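Local coordinates for putative DNA binding protein (Bacteroides thetaiotaomicron VPI-5482, PDB 3HTN), which is of unknown function but binds metal ions and, as a trimeric member of the PCC domain family, may bind DNA, at residues A[17-21]-A[35-41]; A[41-47]-A[124-130]; A[51-57]-A[70-76]; A[94-98]-A[109-113]. All blocks are in the same frame, centred on the assembly; numbering follows the deposited sequence. Where two conformers were deposited one is given.

Interaction 1. Residues A[17-21]-A[35-41]. With SO4 (sulfate ion), chain F.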
loop_
_atom_site.group_PDB
_atom_site.type_symbol
_atom_site.label_atom_id
_atom_site.label_comp_id
_atom_site.label_asym_id
_atom_site.label_seq_id
_atom_site.Cartn_x
_atom_site.Cartn_y
_atom_site.Cartn_z
ATOM N N LYS A 17 -2.209 16.702 4.488
ATOM C CA LYS A 17 -1.672 15.982 3.356
ATOM C C LYS A 17 -1.417 16.893 2.173
ATOM O O LYS A 17 -1.946 18.007 2.087
ATOM C CB LYS A 17 -2.658 14.892 2.939
ATOM C CG LYS A 17 -2.801 13.824 3.998
ATOM C CD LYS A 17 -3.709 12.702 3.568
ATOM C CE LYS A 17 -4.092 11.848 4.762
ATOM N NZ LYS A 17 -5.157 12.545 5.544
ATOM N N TYR A 18 -0.600 16.389 1.262
ATOM C CA TYR A 18 -0.348 17.022 -0.004
ATOM C C TYR A 18 -0.521 15.982 -1.089
ATOM O O TYR A 18 -0.043 14.873 -0.960
ATOM C CB TYR A 18 1.065 17.563 -0.098
ATOM C CG TYR A 18 1.435 18.610 0.910
ATOM C CD1 TYR A 18 1.266 19.946 0.622
ATOM C CD2 TYR A 18 2.019 18.266 2.134
ATOM C CE1 TYR A 18 1.637 20.920 1.541
ATOM C CE2 TYR A 18 2.391 19.226 3.040
ATOM C CZ TYR A 18 2.200 20.545 2.740
ATOM O OH TYR A 18 2.558 21.508 3.660
ATOM N N ILE A 19 -1.209 16.355 -2.152
ATOM C CA ILE A 19 -1.298 15.528 -3.333
ATOM C C ILE A 19 -0.198 16.051 -4.232
ATOM O O ILE A 19 -0.239 17.221 -4.630
ATOM C CB ILE A 19 -2.674 15.634 -4.034
ATOM C CG1 ILE A 19 -3.804 15.346 -3.040
ATOM C CG2 ILE A 19 -2.742 14.725 -5.220
ATOM C CD1 ILE A 19 -3.596 14.180 -2.120
ATOM N N VAL A 20 0.766 15.192 -4.550
ATOM C CA VAL A 20 1.922 15.590 -5.341
ATOM C C VAL A 20 1.888 14.897 -6.686
ATOM O O VAL A 20 1.786 13.674 -6.748
ATOM C CB VAL A 20 3.218 15.272 -4.612
ATOM C CG1 VAL A 20 4.432 15.722 -5.419
ATOM C CG2 VAL A 20 3.184 15.919 -3.232
ATOM N N SER A 21 1.932 15.703 -7.746
ATOM C CA SER A 21 1.999 15.238 -9.112
ATOM C C SER A 21 3.388 15.523 -9.641
ATOM O O SER A 21 3.741 16.666 -9.890
ATOM C CB SER A 21 0.918 15.904 -9.947
ATOM O OG SER A 21 0.957 15.406 -11.256
ATOM N N PHE A 35 10.484 17.910 -2.479
ATOM C CA PHE A 35 9.195 18.327 -1.982
ATOM C C PHE A 35 9.161 18.427 -0.460
ATOM O O PHE A 35 8.730 19.416 0.092
ATOM C CB PHE A 35 8.110 17.355 -2.432
ATOM C CG PHE A 35 6.780 17.759 -1.952
ATOM C CD1 PHE A 35 6.126 18.779 -2.578
ATOM C CD2 PHE A 35 6.219 17.188 -0.817
ATOM C CE1 PHE A 35 4.916 19.227 -2.112
ATOM C CE2 PHE A 35 5.033 17.644 -0.339
ATOM C CZ PHE A 35 4.368 18.648 -0.998
ATOM N N CYS A 36 9.600 17.367 0.202
ATOM C CA CYS A 36 9.615 17.324 1.651
ATOM C C CYS A 36 10.519 18.406 2.218
ATOM O O CYS A 36 10.199 19.019 3.239
ATOM C CB CYS A 36 10.067 15.954 2.156
ATOM S SG CYS A 36 8.922 14.623 1.777
ATOM N N LYS A 37 11.652 18.622 1.565
ATOM C CA LYS A 37 12.562 19.678 1.984
ATOM C C LYS A 37 11.877 21.041 1.841
ATOM O O LYS A 37 11.889 21.852 2.774
ATOM C CB LYS A 37 13.850 19.629 1.167
ATOM C CG LYS A 37 14.857 20.709 1.561
ATOM C CD LYS A 37 16.201 20.536 0.882
ATOM C CE LYS A 37 17.099 21.751 1.168
ATOM N NZ LYS A 37 18.456 21.576 0.580
ATOM N N GLU A 38 11.271 21.294 0.681
ATOM C CA GLU A 38 10.579 22.564 0.435
ATOM C C GLU A 38 9.510 22.842 1.493
ATOM O O GLU A 38 9.366 23.985 1.957
ATOM C CB GLU A 38 9.907 22.574 -0.949
ATOM C CG GLU A 38 9.140 23.876 -1.229
ATOM C CD GLU A 38 8.297 23.905 -2.520
ATOM O OE1 GLU A 38 8.308 22.942 -3.316
ATOM O OE2 GLU A 38 7.622 24.950 -2.733
ATOM N N LYS A 39 8.760 21.811 1.862
ATOM C CA LYS A 39 7.654 21.952 2.804
ATOM C C LYS A 39 8.059 21.743 4.258
ATOM O O LYS A 39 7.217 21.873 5.145
ATOM C CB LYS A 39 6.492 21.033 2.415
ATOM C CG LYS A 39 5.896 21.345 1.041
ATOM C CD LYS A 39 5.321 22.765 1.009
ATOM C CE LYS A 39 4.648 23.118 -0.265
ATOM N NZ LYS A 39 4.147 24.535 -0.194
ATOM N N GLY A 40 9.342 21.509 4.511
ATOM C CA GLY A 40 9.847 21.349 5.871
ATOM C C GLY A 40 9.233 20.175 6.603
ATOM O O GLY A 40 9.012 20.252 7.809
ATOM N N ILE A 41 8.970 19.080 5.885
ATOM C CA ILE A 41 8.288 17.940 6.484
ATOM C C ILE A 41 9.310 17.149 7.292
ATOM O O ILE A 41 10.308 16.686 6.763
ATOM C CB ILE A 41 7.629 17.057 5.446
ATOM C CG1 ILE A 41 6.560 17.855 4.700
ATOM C CG2 ILE A 41 7.002 15.872 6.130
ATOM C CD1 ILE A 41 5.879 17.112 3.577
HETATM S S SO4 F . -5.953 11.365 8.782
HETATM O O1 SO4 F . -4.784 12.202 8.525
HETATM O O2 SO4 F . -7.125 11.957 8.147
HETATM O O3 SO4 F . -6.181 11.268 10.221
HETATM O O4 SO4 F . -5.718 10.025 8.226
HETATM O O HOH W 1 4.312 20.953 5.563
#
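Y18 and V20 turn from strand 17-21 onto F35 of helix 28-39, the helix that packs against the antiparallel sheet of this PCC domain. At the start of the strand K17 points to a subunit boundary, its NZ donating to O1 of a sulfate, probably from the crystallisation liquor, at 3.0 Å; N16 of all three subunits binds the same ion, and K17 also makes a salt bridge to E126 of the second subunit. Y18 keeps CG anti to its carbonyl carbon (chi1 -61°), which directs the ring toward the helix, at F35. There the pair is T-shaped, planes at 77°, the F35 edge meeting the Y18 face with F35 CZ 3.5 Å from Y18 CG. K39 CG lies over that same Y18 face. Tyrosine suits a place both apolar and wet, because its OH donates to a water 2.6 Å away that in turn donates to K39 O. A phenylalanine here would probably leave that water without its donor and so break the water bridge to K39 O. V20, compact and β-branched, places its CG2 methyl over F35, whose opposite face takes K39 CG: V20 CG2 sits 3.8 Å from the F35 ring centroid, 12° off the normal.

Interaction 2. Residues A[41-47]-A[124-130]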
loop_
_atom_site.group_PDB
_atom_site.type_symbol
_atom_site.label_atom_id
_atom_site.label_comp_id
_atom_site.label_asym_id
_atom_site.label_seq_id
_atom_site.Cartn_x
_atom_site.Cartn_y
_atom_site.Cartn_z
ATOM N N ILE A 41 8.970 19.080 5.885
ATOM C CA ILE A 41 8.288 17.940 6.484
ATOM C C ILE A 41 9.310 17.149 7.292
ATOM O O ILE A 41 10.308 16.686 6.763
ATOM C CB ILE A 41 7.629 17.057 5.446
ATOM C CG1 ILE A 41 6.560 17.855 4.700
ATOM C CG2 ILE A 41 7.002 15.872 6.130
ATOM C CD1 ILE A 41 5.879 17.112 3.577
ATOM N N LEU A 42 9.048 17.031 8.584
ATOM C CA LEU A 42 9.973 16.376 9.505
ATOM C C LEU A 42 9.774 14.870 9.555
ATOM O O LEU A 42 10.734 14.121 9.742
ATOM C CB LEU A 42 9.779 16.976 10.901
ATOM C CG LEU A 42 9.944 18.491 11.029
ATOM C CD1 LEU A 42 9.620 18.917 12.439
ATOM C CD2 LEU A 42 11.361 18.864 10.633
ATOM N N SER A 43 8.514 14.454 9.452
ATOM C CA SER A 43 8.148 13.053 9.395
ATOM C C SER A 43 6.788 12.947 8.740
ATOM O O SER A 43 6.051 13.944 8.630
ATOM C CB SER A 43 8.144 12.393 10.778
ATOM O OG SER A 43 7.074 12.869 11.570
ATOM N N GLY A 44 6.475 11.740 8.274
ATOM C CA GLY A 44 5.256 11.551 7.521
ATOM C C GLY A 44 5.277 10.280 6.725
ATOM O O GLY A 44 6.118 9.424 6.926
ATOM N N SER A 45 4.359 10.183 5.775
ATOM C CA SER A 45 4.245 9.009 4.932
ATOM C C SER A 45 4.083 9.421 3.500
ATOM O O SER A 45 3.674 10.541 3.207
ATOM C CB SER A 45 3.048 8.184 5.361
ATOM O OG SER A 45 1.867 8.904 5.097
ATOM N N ILE A 46 4.436 8.507 2.596
ATOM C CA ILE A 46 4.295 8.733 1.169
ATOM C C ILE A 46 3.718 7.462 0.583
ATOM O O ILE A 46 4.171 6.378 0.916
ATOM C CB ILE A 46 5.660 9.044 0.489
ATOM C CG1 ILE A 46 6.341 10.269 1.097
ATOM C CG2 ILE A 46 5.472 9.198 -1.053
ATOM C CD1 ILE A 46 7.724 10.619 0.517
ATOM N N ASN A 47 2.729 7.612 -0.285
ATOM C CA ASN A 47 2.063 6.505 -0.938
ATOM C C ASN A 47 1.610 6.965 -2.298
ATOM O O ASN A 47 1.124 8.068 -2.439
ATOM C CB ASN A 47 0.844 6.106 -0.155
ATOM C CG ASN A 47 1.189 5.488 1.152
ATOM O OD1 ASN A 47 1.571 4.309 1.197
ATOM N ND2 ASN A 47 1.073 6.263 2.252
ATOM N N VAL A 124 0.532 10.763 -2.469
ATOM C CA VAL A 124 -0.051 11.431 -1.317
ATOM C C VAL A 124 1.044 11.483 -0.250
ATOM O O VAL A 124 1.597 10.433 0.135
ATOM C CB VAL A 124 -1.292 10.711 -0.782
ATOM C CG1 VAL A 124 -1.865 11.468 0.428
ATOM C CG2 VAL A 124 -2.360 10.593 -1.891
ATOM N N VAL A 125 1.372 12.689 0.195
ATOM C CA VAL A 125 2.404 12.905 1.230
ATOM C C VAL A 125 1.695 13.432 2.459
ATOM O O VAL A 125 1.069 14.494 2.374
ATOM C CB VAL A 125 3.463 13.891 0.794
ATOM C CG1 VAL A 125 4.505 14.129 1.926
ATOM C CG2 VAL A 125 4.142 13.429 -0.472
ATOM N N GLU A 126 1.722 12.679 3.552
ATOM C CA GLU A 126 1.149 13.126 4.809
ATOM C C GLU A 126 2.260 13.699 5.663
ATOM O O GLU A 126 3.313 13.091 5.795
ATOM C CB GLU A 126 0.481 12.005 5.578
ATOM C CG GLU A 126 -0.210 12.515 6.845
ATOM C CD GLU A 126 -1.000 11.459 7.583
ATOM O OE1 GLU A 126 -1.168 10.340 7.046
ATOM O OE2 GLU A 126 -1.445 11.755 8.714
ATOM N N ASP A 127 1.980 14.845 6.259
ATOM C CA ASP A 127 2.899 15.547 7.144
ATOM C C ASP A 127 2.440 15.319 8.587
ATOM O O ASP A 127 1.332 15.701 8.953
ATOM C CB ASP A 127 2.865 17.024 6.796
ATOM C CG ASP A 127 3.795 17.854 7.629
ATOM O OD1 ASP A 127 4.561 17.351 8.466
ATOM O OD2 ASP A 127 3.728 19.095 7.442
ATOM N N TYR A 128 3.277 14.647 9.378
ATOM C CA TYR A 128 2.976 14.408 10.783
ATOM C C TYR A 128 3.245 15.604 11.685
ATOM O O TYR A 128 2.796 15.590 12.814
ATOM C CB TYR A 128 3.760 13.225 11.331
ATOM C CG TYR A 128 3.506 11.891 10.667
ATOM C CD1 TYR A 128 2.305 11.586 10.041
ATOM C CD2 TYR A 128 4.463 10.883 10.742
ATOM C CE1 TYR A 128 2.095 10.340 9.462
ATOM C CE2 TYR A 128 4.255 9.655 10.178
ATOM C CZ TYR A 128 3.078 9.390 9.543
ATOM O OH TYR A 128 2.878 8.162 8.989
ATOM N N SER A 129 3.984 16.606 11.210
ATOM C CA SER A 129 4.320 17.778 12.022
ATOM C C SER A 129 5.039 17.422 13.323
ATOM O O SER A 129 4.860 18.100 14.338
ATOM C CB SER A 129 3.054 18.622 12.322
ATOM O OG SER A 129 2.461 19.074 11.136
ATOM N N GLU A 130 5.843 16.371 13.298
ATOM C CA GLU A 130 6.595 15.920 14.471
ATOM C C GLU A 130 7.943 15.387 14.016
ATOM O O GLU A 130 8.063 14.843 12.930
ATOM C CB GLU A 130 5.889 14.768 15.171
ATOM C CG GLU A 130 4.528 15.046 15.736
ATOM C CD GLU A 130 4.547 15.783 17.043
ATOM O OE1 GLU A 130 5.640 16.178 17.505
ATOM O OE2 GLU A 130 3.449 15.958 17.616
HETATM O O HOH W 2 6.663 18.254 9.613
HETATM O O HOH W 3 5.321 6.865 8.631
HETATM O O HOH W 4 0.665 9.095 2.427
HETATM O O HOH W 5 0.676 7.698 7.689
#
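With CG anti to its carbonyl carbon (chi1 -61°), Y128 lays its ring over G44, while S43 tucks OG between its own N and carbonyl carbon (chi1 70°), aiming it at E130. The G44 CA stands 3.4 Å from the Y128 centroid. Only glycine fits there, since a CB would clash with E126 O. S43 grips the turn twice: its OG donates to E130 O at 2.6 Å, and its carbonyl O accepts from Y128 N at 3.0 Å. Strands 44-47 and 124-127 run antiparallel, S45 with E126 and N47 with V124 forming hydrogen-bonded pairs. I46 and V125 side chains lie side by side on the sheet face covered by helix 28-39, where I41 CD1 reaches V125 CG1 at 3.7 Å. D127 opens an Asx turn, its OD1 accepting from S129 N at 2.9 Å and from a water held by L42 N. The face bearing S45, N47 and E126 is largely polar, though V124 shares it: waters join S45 OG to N47 ND2, V124 O, E126 OE1 and Y128 OH. E126 OE2 pairs with K17 of the third subunit, which would be expected to keep the carboxylate ionised, and this face borders a neighbouring subunit.

Interaction 3. Residues A[51-57]-A[70-76]. With SO4 (sulfate ion), chain E.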
loop_
_atom_site.group_PDB
_atom_site.type_symbol
_atom_site.label_atom_id
_atom_site.label_comp_id
_atom_site.label_asym_id
_atom_site.label_seq_id
_atom_site.Cartn_x
_atom_site.Cartn_y
_atom_site.Cartn_z
ATOM N N ALA A 51 3.688 5.586 -13.515
ATOM C CA ALA A 51 4.388 4.781 -14.508
ATOM C C ALA A 51 5.776 5.346 -14.711
ATOM O O ALA A 51 6.018 6.562 -14.557
ATOM C CB ALA A 51 3.611 4.730 -15.816
ATOM N N ILE A 52 6.701 4.431 -15.000
ATOM C CA ILE A 52 8.126 4.724 -15.054
ATOM C C ILE A 52 8.794 4.005 -16.219
ATOM O O ILE A 52 8.287 3.026 -16.747
ATOM C CB ILE A 52 8.850 4.335 -13.750
ATOM C CG1 ILE A 52 8.720 2.841 -13.467
ATOM C CG2 ILE A 52 8.309 5.142 -12.569
ATOM C CD1 ILE A 52 9.469 2.363 -12.258
ATOM N N GLY A 53 9.932 4.551 -16.625
ATOM C CA GLY A 53 10.782 3.980 -17.673
ATOM C C GLY A 53 12.130 3.468 -17.229
ATOM O O GLY A 53 12.886 2.898 -18.044
ATOM N N GLU A 54 12.428 3.636 -15.939
ATOM C CA GLU A 54 13.673 3.155 -15.356
ATOM C C GLU A 54 13.451 3.022 -13.856
ATOM O O GLU A 54 12.762 3.842 -13.258
ATOM C CB GLU A 54 14.834 4.099 -15.677
ATOM C CG GLU A 54 16.199 3.519 -15.348
ATOM C CD GLU A 54 17.326 4.200 -16.099
ATOM O OE1 GLU A 54 17.187 4.417 -17.333
ATOM O OE2 GLU A 54 18.358 4.502 -15.457
ATOM N N LEU A 55 14.017 1.974 -13.262
ATOM C CA LEU A 55 13.875 1.685 -11.843
ATOM C C LEU A 55 15.156 1.143 -11.293
ATOM O O LEU A 55 15.753 0.283 -11.927
ATOM C CB LEU A 55 12.835 0.580 -11.663
ATOM C CG LEU A 55 12.564 0.069 -10.250
ATOM C CD1 LEU A 55 11.967 1.160 -9.346
ATOM C CD2 LEU A 55 11.684 -1.164 -10.282
ATOM N N THR A 56 15.552 1.608 -10.114
ATOM C CA THR A 56 16.683 1.010 -9.421
ATOM C C THR A 56 16.206 0.565 -8.041
ATOM O O THR A 56 15.704 1.378 -7.254
ATOM C CB THR A 56 17.873 1.941 -9.276
ATOM O OG1 THR A 56 18.241 2.421 -10.574
ATOM C CG2 THR A 56 19.069 1.186 -8.659
ATOM N N LEU A 57 16.411 -0.724 -7.760
ATOM C CA LEU A 57 16.134 -1.340 -6.465
ATOM C C LEU A 57 17.412 -1.783 -5.818
ATOM O O LEU A 57 18.380 -2.078 -6.516
ATOM C CB LEU A 57 15.218 -2.548 -6.630
ATOM C CG LEU A 57 13.881 -2.325 -7.332
ATOM C CD1 LEU A 57 13.156 -3.664 -7.546
ATOM C CD2 LEU A 57 13.007 -1.286 -6.577
ATOM N N LYS A 70 19.991 -3.038 -8.620
ATOM C CA LYS A 70 19.596 -3.473 -9.953
ATOM C C LYS A 70 18.729 -2.426 -10.641
ATOM O O LYS A 70 17.715 -1.994 -10.082
ATOM C CB LYS A 70 18.859 -4.812 -9.919
ATOM C CG LYS A 70 18.673 -5.402 -11.335
ATOM C CD LYS A 70 18.297 -6.856 -11.304
ATOM C CE LYS A 70 18.154 -7.396 -12.709
ATOM N NZ LYS A 70 17.965 -8.855 -12.730
ATOM N N THR A 71 19.136 -2.055 -11.850
ATOM C CA THR A 71 18.454 -1.056 -12.645
ATOM C C THR A 71 17.768 -1.742 -13.795
ATOM O O THR A 71 18.389 -2.426 -14.586
ATOM C CB THR A 71 19.408 0.018 -13.158
ATOM O OG1 THR A 71 19.974 0.704 -12.034
ATOM C CG2 THR A 71 18.685 1.027 -14.093
ATOM N N PHE A 72 16.455 -1.545 -13.867
ATOM C CA PHE A 72 15.629 -2.029 -14.968
ATOM C C PHE A 72 15.358 -0.887 -15.902
ATOM O O PHE A 72 15.066 0.211 -15.455
ATOM C CB PHE A 72 14.323 -2.578 -14.401
ATOM C CG PHE A 72 14.514 -3.702 -13.435
ATOM C CD1 PHE A 72 14.747 -3.435 -12.078
ATOM C CD2 PHE A 72 14.448 -5.013 -13.864
ATOM C CE1 PHE A 72 14.948 -4.450 -11.175
ATOM C CE2 PHE A 72 14.646 -6.059 -12.948
ATOM C CZ PHE A 72 14.894 -5.746 -11.598
ATOM N N ARG A 73 15.479 -1.132 -17.205
ATOM C CA ARG A 73 15.310 -0.122 -18.228
ATOM C C ARG A 73 14.253 -0.585 -19.206
ATOM O O ARG A 73 14.534 -1.203 -20.222
ATOM C CB ARG A 73 16.650 0.109 -18.903
ATOM C CG ARG A 73 17.635 0.705 -17.910
ATOM C CD ARG A 73 18.888 1.136 -18.582
ATOM N NE ARG A 73 19.694 -0.021 -18.954
ATOM C CZ ARG A 73 20.813 0.049 -19.667
ATOM N NH1 ARG A 73 21.311 1.213 -20.048
ATOM N NH2 ARG A 73 21.463 -1.051 -19.977
ATOM N N GLU A 74 13.016 -0.299 -18.830
ATOM C CA GLU A 74 11.819 -0.746 -19.525
ATOM C C GLU A 74 10.628 0.008 -18.964
ATOM O O GLU A 74 10.730 0.613 -17.894
ATOM C CB GLU A 74 11.642 -2.255 -19.290
ATOM C CG GLU A 74 11.404 -2.632 -17.846
ATOM C CD GLU A 74 11.487 -4.090 -17.626
ATOM O OE1 GLU A 74 12.615 -4.587 -17.487
ATOM O OE2 GLU A 74 10.442 -4.766 -17.593
ATOM N N GLN A 75 9.493 -0.092 -19.625
ATOM C CA GLN A 75 8.292 0.564 -19.158
ATOM C C GLN A 75 7.688 -0.286 -18.036
ATOM O O GLN A 75 7.592 -1.517 -18.154
ATOM C CB GLN A 75 7.284 0.760 -20.288
ATOM C CG GLN A 75 6.093 1.562 -19.907
ATOM C CD GLN A 75 6.408 3.014 -19.581
ATOM O OE1 GLN A 75 7.458 3.531 -19.965
ATOM N NE2 GLN A 75 5.475 3.700 -18.938
HETATM N N MSE A 76 7.337 0.350 -16.932
HETATM C CA MSE A 76 6.732 -0.342 -15.811
HETATM C C MSE A 76 5.643 0.512 -15.199
HETATM O O MSE A 76 5.745 1.740 -15.196
HETATM C CB MSE A 76 7.784 -0.638 -14.704
HETATM C CG MSE A 76 8.840 -1.628 -15.139
HETATM SE SE MSE A 76 10.420 -1.645 -14.048
HETATM C CE MSE A 76 11.261 -0.015 -14.844
HETATM S S SO4 E . 15.638 -9.430 -15.532
HETATM O O1 SO4 E . 15.567 -8.137 -16.147
HETATM O O2 SO4 E . 15.230 -10.541 -16.408
HETATM O O3 SO4 E . 14.794 -9.463 -14.322
HETATM O O4 SO4 E . 17.056 -9.659 -15.141
#
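The selenomethionine M76 reaches back under the corner of segment 51-57 to touch both I52 and L55. Its CB starts 3.8 Å from I52 CG1, beside the backbone pair in which I52 and M76 exchange N-H and carbonyl. The chain then extends to SE, which lies 4.0 Å from L55 CD2. A bend at chi3 (-79°) swings the terminal CE inward, 3.6 Å from L55 CB and close to I52 CD1. The unbranched chain, methionine with selenium in place of sulfur, follows the corner. At that corner, G53, the chain leaves strand 44-52 and enters the antiparallel β-hairpin of strands 54-60 and 67-72. The register slips by one there, and the one hydrogen bond across it, E74 N to G53 O, is weak. Q75 points its CB away but curls back at chi2, bringing NE2 within 3.8 Å of A51 CB, while its OE1 accepts from N118. An alanine in place of Q75 would probably leave N118 ND2 without this acceptor and uncover the A51 methyl. Along the hairpin L55 with F72 and L57 with K70 are hydrogen-bonded pairs. On the face bearing them, T56 OG1 and T71 OG1 share a bond of 2.8 Å across a non-hydrogen-bonded pair, which β-branched threonines suit well; on the face of L55, L57 CD1 approaches F72 CE1 at 4.1 Å, the side chains crossing at about a right angle. K70 stretches out, its NZ donating to O4 of a sulfate, probably from the crystallisation liquor, at 2.7 Å; R102 binds the same ion.

Interaction 4. Residues A[94-98]-A[109-113]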
loop_
_atom_site.group_PDB
_atom_site.type_symbol
_atom_site.label_atom_id
_atom_site.label_comp_id
_atom_site.label_asym_id
_atom_site.label_seq_id
_atom_site.Cartn_x
_atom_site.Cartn_y
_atom_site.Cartn_z
ATOM N N LEU A 94 14.167 9.694 3.398
ATOM C CA LEU A 94 13.067 8.930 2.855
ATOM C C LEU A 94 13.421 7.453 2.853
ATOM O O LEU A 94 14.518 7.086 2.492
ATOM C CB LEU A 94 12.774 9.342 1.422
ATOM C CG LEU A 94 12.358 10.779 1.215
ATOM C CD1 LEU A 94 11.938 10.980 -0.246
ATOM C CD2 LEU A 94 11.250 11.127 2.159
ATOM N N HIS A 95 12.483 6.604 3.276
ATOM C CA HIS A 95 12.607 5.168 3.183
ATOM C C HIS A 95 11.401 4.697 2.391
ATOM O O HIS A 95 10.296 4.741 2.893
ATOM C CB HIS A 95 12.667 4.548 4.575
ATOM C CG HIS A 95 12.954 3.087 4.579
ATOM N ND1 HIS A 95 12.656 2.284 5.654
ATOM C CD2 HIS A 95 13.444 2.265 3.614
ATOM C CE1 HIS A 95 12.990 1.033 5.365
ATOM N NE2 HIS A 95 13.492 0.999 4.141
ATOM N N LEU A 96 11.650 4.302 1.148
ATOM C CA LEU A 96 10.609 3.999 0.188
ATOM C C LEU A 96 10.818 2.622 -0.379
ATOM O O LEU A 96 11.920 2.275 -0.784
ATOM C CB LEU A 96 10.658 5.015 -0.971
ATOM C CG LEU A 96 10.623 6.502 -0.606
ATOM C CD1 LEU A 96 10.714 7.370 -1.867
ATOM C CD2 LEU A 96 9.372 6.819 0.228
ATOM N N HIS A 97 9.758 1.827 -0.386
ATOM C CA HIS A 97 9.724 0.574 -1.087
ATOM C C HIS A 97 8.698 0.658 -2.216
ATOM O O HIS A 97 7.878 1.580 -2.271
ATOM C CB HIS A 97 9.383 -0.568 -0.128
ATOM C CG HIS A 97 10.486 -0.941 0.812
ATOM N ND1 HIS A 97 10.497 -2.140 1.489
ATOM C CD2 HIS A 97 11.632 -0.304 1.153
ATOM C CE1 HIS A 97 11.597 -2.201 2.230
ATOM N NE2 HIS A 97 12.331 -1.130 1.991
ATOM N N ILE A 98 8.739 -0.287 -3.137
ATOM C CA ILE A 98 7.919 -0.187 -4.311
ATOM C C ILE A 98 7.613 -1.559 -4.854
ATOM O O ILE A 98 8.394 -2.498 -4.676
ATOM C CB ILE A 98 8.651 0.684 -5.374
ATOM C CG1 ILE A 98 7.738 1.233 -6.475
ATOM C CG2 ILE A 98 9.889 -0.063 -5.999
ATOM C CD1 ILE A 98 8.423 2.219 -7.406
ATOM N N ALA A 109 9.559 -6.175 -6.815
ATOM C CA ALA A 109 9.359 -5.506 -5.547
ATOM C C ALA A 109 10.662 -5.369 -4.804
ATOM O O ALA A 109 11.528 -6.253 -4.862
ATOM C CB ALA A 109 8.373 -6.293 -4.680
ATOM N N GLY A 110 10.774 -4.275 -4.054
ATOM C CA GLY A 110 11.922 -4.070 -3.225
ATOM C C GLY A 110 12.111 -2.674 -2.708
ATOM O O GLY A 110 11.234 -1.845 -2.799
ATOM N N HIS A 111 13.308 -2.426 -2.183
ATOM C CA HIS A 111 13.704 -1.129 -1.651
ATOM C C HIS A 111 14.079 -0.223 -2.806
ATOM O O HIS A 111 14.949 -0.544 -3.591
ATOM C CB HIS A 111 14.865 -1.319 -0.694
ATOM C CG HIS A 111 15.590 -0.070 -0.306
ATOM N ND1 HIS A 111 14.990 1.160 -0.152
ATOM C CD2 HIS A 111 16.880 0.096 0.060
ATOM C CE1 HIS A 111 15.898 2.033 0.262
ATOM N NE2 HIS A 111 17.052 1.412 0.378
ATOM N N LEU A 112 13.372 0.899 -2.911
ATOM C CA LEU A 112 13.533 1.832 -4.001
ATOM C C LEU A 112 14.684 2.795 -3.810
ATOM O O LEU A 112 14.747 3.496 -2.795
ATOM C CB LEU A 112 12.251 2.661 -4.141
ATOM C CG LEU A 112 12.245 3.772 -5.173
ATOM C CD1 LEU A 112 12.397 3.221 -6.617
ATOM C CD2 LEU A 112 10.971 4.609 -5.015
ATOM N N LEU A 113 15.585 2.851 -4.787
ATOM C CA LEU A 113 16.628 3.891 -4.835
ATOM C C LEU A 113 16.294 5.036 -5.767
ATOM O O LEU A 113 16.560 6.193 -5.451
ATOM C CB LEU A 113 17.977 3.311 -5.271
ATOM C CG LEU A 113 18.605 2.268 -4.337
ATOM C CD1 LEU A 113 20.013 1.961 -4.838
ATOM C CD2 LEU A 113 18.626 2.758 -2.865
HETATM O O HOH W 6 14.214 4.469 -0.223
#
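Three imidazoles crowd this strand pair, H95 and H97 from one strand and H111 from the other. In one of its two conformers, so with some doubt, H111 takes the H95 edge on its face in an offset T-shaped pair, planes at 84° and H95 CD2 4.2 Å from H111 CE1. The H97 ring carries the H111 CA over one face, 4.0 Å from its centroid, while the two rings meet obliquely. L96 O lies in the plane of the H111 ring at its edge and accepts a weak bond of 3.3 Å from H111 ND1. That carbonyl also takes L112 N at 2.9 Å. I98 and G110 form the hydrogen-bonded pair of the antiparallel ladder, at backbone angles for G110 that rule out a CB. Near H95 the ladder is completed by a water, accepting from L96 N and donating to L112 O. Beneath the histidines L96 CB meets L112 CD2 at 4.1 Å, and I98 CG2 packs on L112 CB, leucine and isoleucine making the greasy side of the hairpin. H95 ND1 bonds to E122 of the third subunit and H97 ND1 to its I78 O, which would hold both rings with NE2 on the nickel ion they ligate. H111 also serves as a ligand for iron(III) in this protein, though not in this chain, consistent with a three-histidine metal site at a PCC trimer interface.

How the interactions relate
Interactions 1 and 2 are continuous: they share I41, and a probable hydrogen bond of 2.8 Å runs from Y18 N to V125 O between neighbouring strands. Interactions 3 and 4 join in the same manner, T56 O lying 2.9 Å from L113 N, and L57 CD2 packs 3.4 Å from I98 CG2. Between these two pairs, I46 CD1 of interaction 2 meets L94 CD2 of interaction 4 at 3.9 Å, so apolar contacts link the halves of the sheet. Interaction 4 holds the nickel ligands. The L57 side chain of interaction 3 comes within about 6 Å of that of H111, whereas interaction 1, its centre about 18 Å from that of interaction 4, lies away from the metal.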